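Local coordinates for type II secretion ATPase XpsE (Xanthomonas campestris, PDB 2D27), which belongs to the GspE-like family of cytoplasmic ATPases of type II secretion and is represented here by its N-terminal domain, at residues A[53-58]-A[134-139]; A[108-113]-A[130-135]. All coordinates share one frame; numbering follows the deposited sequence.

Contact 1. Residues A[53-58]-A[134-139]; sequences DHAETC and VGLRSE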
loop_
_atom_site.group_PDB
_atom_site.type_symbol
_atom_site.label_atom_id
_atom_site.label_comp_id
_atom_site.label_asym_id
_atom_site.label_seq_id
_atom_site.Cartn_x
_atom_site.Cartn_y
_atom_site.Cartn_z
ATOM N N ASP A 53 13.558 6.553 9.786
ATOM C CA ASP A 53 14.539 6.456 8.713
ATOM C C ASP A 53 13.877 5.796 7.445
ATOM O O ASP A 53 14.230 6.113 6.355
ATOM C CB ASP A 53 15.699 5.609 9.130
ATOM C CG ASP A 53 16.606 6.288 10.128
ATOM O OD1 ASP A 53 16.483 7.526 10.331
ATOM O OD2 ASP A 53 17.532 5.621 10.652
ATOM N N HIS A 54 12.991 4.860 7.677
ATOM C CA HIS A 54 12.260 4.142 6.664
ATOM C C HIS A 54 11.408 5.198 5.890
ATOM O O HIS A 54 11.477 5.294 4.633
ATOM C CB HIS A 54 11.362 3.056 7.267
ATOM C CG HIS A 54 10.535 2.343 6.230
ATOM N ND1 HIS A 54 9.350 1.717 6.485
ATOM C CD2 HIS A 54 10.671 2.288 4.896
ATOM C CE1 HIS A 54 8.805 1.281 5.370
ATOM N NE2 HIS A 54 9.583 1.618 4.390
ATOM N N ALA A 55 10.673 5.999 6.674
ATOM C CA ALA A 55 9.708 6.966 6.166
ATOM C C ALA A 55 10.441 7.999 5.370
ATOM O O ALA A 55 10.138 8.200 4.200
ATOM C CB ALA A 55 8.826 7.596 7.243
ATOM N N GLU A 56 11.468 8.574 5.944
ATOM C CA GLU A 56 12.253 9.586 5.281
ATOM C C GLU A 56 12.944 9.120 4.020
ATOM O O GLU A 56 13.079 9.876 3.076
ATOM C CB GLU A 56 13.270 10.271 6.230
ATOM C CG GLU A 56 12.554 10.866 7.485
ATOM C CD GLU A 56 13.332 11.862 8.350
ATOM O OE1 GLU A 56 14.603 11.794 8.284
ATOM O OE2 GLU A 56 12.625 12.707 9.079
ATOM N N THR A 57 13.481 7.921 4.042
ATOM C CA THR A 57 14.237 7.472 2.958
ATOM C C THR A 57 13.305 7.098 1.741
ATOM O O THR A 57 13.724 7.300 0.633
ATOM C CB THR A 57 15.127 6.277 3.346
ATOM O OG1 THR A 57 15.963 6.596 4.510
ATOM C CG2 THR A 57 16.119 6.055 2.277
ATOM N N CYS A 58 12.133 6.546 2.040
ATOM C CA CYS A 58 11.120 6.231 1.123
ATOM C C CYS A 58 10.645 7.512 0.418
ATOM O O CYS A 58 10.626 7.548 -0.830
ATOM C CB CYS A 58 9.932 5.565 1.757
ATOM S SG CYS A 58 10.087 3.827 2.192
ATOM N N VAL A 134 3.760 10.048 2.228
ATOM C CA VAL A 134 4.421 9.147 3.167
ATOM C C VAL A 134 4.173 9.530 4.664
ATOM O O VAL A 134 4.267 10.702 5.026
ATOM C CB VAL A 134 5.935 9.122 2.888
ATOM C CG1 VAL A 134 6.624 8.016 3.677
ATOM C CG2 VAL A 134 6.163 8.897 1.342
ATOM N N GLY A 135 3.848 8.554 5.502
ATOM C CA GLY A 135 3.988 8.739 6.949
ATOM C C GLY A 135 4.599 7.556 7.701
ATOM O O GLY A 135 4.786 6.427 7.154
ATOM N N LEU A 136 4.998 7.835 8.944
ATOM C CA LEU A 136 5.549 6.796 9.803
ATOM C C LEU A 136 4.492 5.854 9.977
ATOM O O LEU A 136 3.349 6.249 10.067
ATOM C CB LEU A 136 5.901 7.273 11.200
ATOM C CG LEU A 136 7.101 8.151 11.460
ATOM C CD1 LEU A 136 7.928 7.681 12.713
ATOM C CD2 LEU A 136 7.978 8.397 10.346
ATOM N N ARG A 137 4.850 4.578 9.974
ATOM C CA ARG A 137 3.858 3.511 10.033
ATOM C C ARG A 137 2.924 3.623 11.233
ATOM O O ARG A 137 1.694 3.388 11.110
ATOM C CB ARG A 137 4.619 2.188 10.044
ATOM C CG ARG A 137 3.831 0.940 10.187
ATOM C CD ARG A 137 4.585 -0.372 9.958
ATOM N NE ARG A 137 5.740 -0.132 9.076
ATOM C CZ ARG A 137 5.829 -0.405 7.749
ATOM N NH1 ARG A 137 6.916 -0.006 7.097
ATOM N NH2 ARG A 137 4.915 -1.129 7.121
ATOM N N SER A 138 3.506 3.973 12.401
ATOM C CA SER A 138 2.728 4.012 13.678
ATOM C C SER A 138 1.739 5.164 13.697
ATOM O O SER A 138 0.616 4.998 14.159
ATOM C CB SER A 138 3.647 4.076 14.953
ATOM O OG SER A 138 4.619 5.150 14.895
ATOM N N GLU A 139 2.158 6.312 13.159
ATOM C CA GLU A 139 1.253 7.455 12.962
ATOM C C GLU A 139 0.046 7.159 12.104
ATOM O O GLU A 139 -1.044 7.641 12.396
ATOM C CB GLU A 139 1.991 8.646 12.381
ATOM C CG GLU A 139 3.024 9.218 13.340
ATOM C CD GLU A 139 3.682 10.455 12.799
ATOM O OE1 GLU A 139 3.084 11.122 11.961
ATOM O OE2 GLU A 139 4.822 10.751 13.174
HETATM O O HOH W 1 8.310 1.482 8.799
#
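Ala55 and Leu136 make the apolar part of this contact: the methyl CB of Ala55 sits 3.3 Å from CD2 of Leu136, tighter than an ordinary van der Waals pair. The branch arrives there although Leu136 leaves its backbone at an angle to the helix, because CG lies beside the backbone N (chi1 -73°). Val134 packs next to it, with CG1 lying 3.6 Å from the Ala55 carbonyl O and 4.2 Å from the Ala55 CB. Helix 51-62 thus covers the turn between strand 130-134 and helix 137-147, a turn that belongs to the MshEN domain, and Leu136 holds the N-cap position of the latter helix. The polar part centres on a water that accepts a hydrogen bond from Arg137 NH1 at 2.7 Å. The same water is modelled 2.5 Å from His54 ND1, a distance too short to be trusted. The imidazole and guanidinium planes are only 8° apart and meet at their edges, with the water in the plane of both; how closely the two groups approach directly is doubtful in the model. A bend at chi3 (-25°) turns the guanidinium toward the edge of His54 and toward Asp112, its salt-bridge partner.

Contact 2. Residues A[108-113]-A[130-135]; sequences LWIADP and LLLHVG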
loop_
_atom_site.group_PDB
_atom_site.type_symbol
_atom_site.label_atom_id
_atom_site.label_comp_id
_atom_site.label_asym_id
_atom_site.label_seq_id
_atom_site.Cartn_x
_atom_site.Cartn_y
_atom_site.Cartn_z
ATOM N N LEU A 108 -3.550 9.729 -0.382
ATOM C CA LEU A 108 -3.345 8.472 0.353
ATOM C C LEU A 108 -2.101 8.644 1.186
ATOM O O LEU A 108 -1.026 8.966 0.654
ATOM C CB LEU A 108 -3.132 7.294 -0.596
ATOM C CG LEU A 108 -3.185 5.934 0.000
ATOM C CD1 LEU A 108 -4.628 5.594 0.538
ATOM C CD2 LEU A 108 -2.694 4.913 -0.993
ATOM N N TRP A 109 -2.263 8.431 2.489
ATOM C CA TRP A 109 -1.150 8.466 3.462
ATOM C C TRP A 109 -0.657 7.028 3.589
ATOM O O TRP A 109 -1.447 6.134 3.887
ATOM C CB TRP A 109 -1.681 8.927 4.824
ATOM C CG TRP A 109 -0.654 9.571 5.721
ATOM C CD1 TRP A 109 0.518 10.145 5.366
ATOM C CD2 TRP A 109 -0.767 9.719 7.142
ATOM N NE1 TRP A 109 1.142 10.655 6.484
ATOM C CE2 TRP A 109 0.393 10.336 7.591
ATOM C CE3 TRP A 109 -1.729 9.320 8.088
ATOM C CZ2 TRP A 109 0.609 10.639 8.955
ATOM C CZ3 TRP A 109 -1.496 9.565 9.441
ATOM C CH2 TRP A 109 -0.353 10.239 9.850
ATOM N N ILE A 110 0.611 6.783 3.344
ATOM C CA ILE A 110 1.017 5.383 3.146
ATOM C C ILE A 110 2.396 5.191 3.785
ATOM O O ILE A 110 3.272 6.039 3.629
ATOM C CB ILE A 110 1.029 5.059 1.574
ATOM C CG1 ILE A 110 1.597 3.683 1.272
ATOM C CG2 ILE A 110 1.871 6.133 0.789
ATOM C CD1 ILE A 110 1.192 3.142 -0.068
ATOM N N ALA A 111 2.606 4.089 4.482
ATOM C CA ALA A 111 3.963 3.767 5.042
ATOM C C ALA A 111 4.970 3.194 4.103
ATOM O O ALA A 111 6.156 3.527 4.232
ATOM C CB ALA A 111 3.834 2.791 6.272
ATOM N N ASP A 112 4.491 2.450 3.070
ATOM C CA ASP A 112 5.368 1.784 2.123
ATOM C C ASP A 112 5.003 2.199 0.689
ATOM O O ASP A 112 4.314 1.448 -0.009
ATOM C CB ASP A 112 5.151 0.300 2.229
ATOM C CG ASP A 112 5.534 -0.241 3.658
ATOM O OD1 ASP A 112 6.370 0.372 4.314
ATOM O OD2 ASP A 112 4.949 -1.154 4.177
ATOM N N PRO A 113 5.447 3.371 0.282
ATOM C CA PRO A 113 5.033 3.915 -0.993
ATOM C C PRO A 113 5.618 3.146 -2.179
ATOM O O PRO A 113 5.259 3.498 -3.266
ATOM C CB PRO A 113 5.525 5.343 -0.917
ATOM C CG PRO A 113 6.675 5.253 -0.028
ATOM C CD PRO A 113 6.225 4.346 1.060
ATOM N N LEU A 130 -4.577 8.635 -7.480
ATOM C CA LEU A 130 -4.064 8.835 -6.139
ATOM C C LEU A 130 -2.988 9.896 -6.111
ATOM O O LEU A 130 -2.250 10.130 -7.071
ATOM C CB LEU A 130 -3.548 7.526 -5.656
ATOM C CG LEU A 130 -4.504 6.332 -5.604
ATOM C CD1 LEU A 130 -3.780 5.180 -4.979
ATOM C CD2 LEU A 130 -5.793 6.533 -4.864
ATOM N N LEU A 131 -2.904 10.572 -5.000
ATOM C CA LEU A 131 -1.765 11.368 -4.668
ATOM C C LEU A 131 -1.154 10.773 -3.355
ATOM O O LEU A 131 -1.835 10.615 -2.382
ATOM C CB LEU A 131 -2.175 12.787 -4.442
ATOM C CG LEU A 131 -1.740 13.958 -5.313
ATOM C CD1 LEU A 131 -1.800 15.215 -4.413
ATOM C CD2 LEU A 131 -0.406 13.895 -6.084
ATOM N N LEU A 132 0.130 10.474 -3.359
ATOM C CA LEU A 132 0.761 9.666 -2.281
ATOM C C LEU A 132 1.450 10.561 -1.282
ATOM O O LEU A 132 2.174 11.485 -1.646
ATOM C CB LEU A 132 1.784 8.743 -2.880
ATOM C CG LEU A 132 1.418 7.289 -3.225
ATOM C CD1 LEU A 132 0.049 6.886 -3.443
ATOM C CD2 LEU A 132 2.311 6.720 -4.252
ATOM N N HIS A 133 1.150 10.346 -0.018
ATOM C CA HIS A 133 1.899 11.053 1.055
ATOM C C HIS A 133 2.464 9.982 2.013
ATOM O O HIS A 133 1.756 9.068 2.422
ATOM C CB HIS A 133 1.026 12.092 1.777
ATOM C CG HIS A 133 0.179 12.940 0.844
ATOM N ND1 HIS A 133 0.666 14.041 0.183
ATOM C CD2 HIS A 133 -1.133 12.871 0.514
ATOM C CE1 HIS A 133 -0.277 14.568 -0.582
ATOM N NE2 HIS A 133 -1.382 13.886 -0.388
ATOM N N VAL A 134 3.760 10.048 2.228
ATOM C CA VAL A 134 4.421 9.147 3.167
ATOM C C VAL A 134 4.173 9.530 4.664
ATOM O O VAL A 134 4.267 10.702 5.026
ATOM C CB VAL A 134 5.935 9.122 2.888
ATOM C CG1 VAL A 134 6.624 8.016 3.677
ATOM C CG2 VAL A 134 6.163 8.897 1.342
ATOM N N GLY A 135 3.848 8.554 5.502
ATOM C CA GLY A 135 3.988 8.739 6.949
ATOM C C GLY A 135 4.599 7.556 7.701
ATOM O O GLY A 135 4.786 6.427 7.154
HETATM O O HOH W 2 6.872 5.006 6.339
#
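Leu108 and His133 are joined through their backbones at the tight heart of two parallel strands: His133 N donates to Leu108 O at 2.7 Å, and Ile110 N returns a bond of the same length to His133 O. The ladder continues with Leu108 N to Leu131 O (2.8 Å) at one end. At the other it lengthens, Gly135 N reaching Ile110 O at 3.2 Å from well above the carbonyl plane, as the strands give way to turns. There a water donates to both Ala111 O and Gly135 O. The indole of Trp109, with CG roughly anti to the backbone N (chi1 -155°), turns its five-membered ring edge to His133 O and Val134 O. NE1 comes within 3.5 Å of Gly135 CA, where the bare glycine backbone makes room, and hydrogen-bonds to Val67 O. Beside it His133 CB lies 3.9 Å from Leu108 O, while NE2 is hydrogen-bonded to Asp107. On the other face Leu108 CD2 packs alongside Leu130 CD1 (4.1 Å) and Leu132, and Pro113 CG meets Val134 CG2 at 3.9 Å. The looser side is the outer part of strand 130-134, where Leu131 points away from strand 106-110, partly exposed. In this beta-alpha-beta crossover, helix 116-126 links the strands and packs on Ile110, Leu130 and Leu132, helix 137-147 covers Trp109 on the other face, and strand 96-101 runs antiparallel along the far side of strand 106-110.

How the contacts relate
Contacts 1 and 2 lie about 9 Å apart, centre to centre, and share Val134 and Gly135, the point where strand 130-134 runs out toward helix 137-147. Contact 2 ties this end of the strand into the sheet; contact 1 sets helix 51-62 against the turn that follows. A salt bridge joins them directly, Arg137 NH1 lying 2.9 Å from Asp112 OD1, so the start of helix 137-147 is also anchored to the turn after strand 106-110. They also touch by packing: Glu139 O lies 3.6 Å from Trp109 CZ3, where helix 137-147 meets the indole. Pro113 and Val134 also touch helix 51-62, at Cys58 and Ala59 respectively.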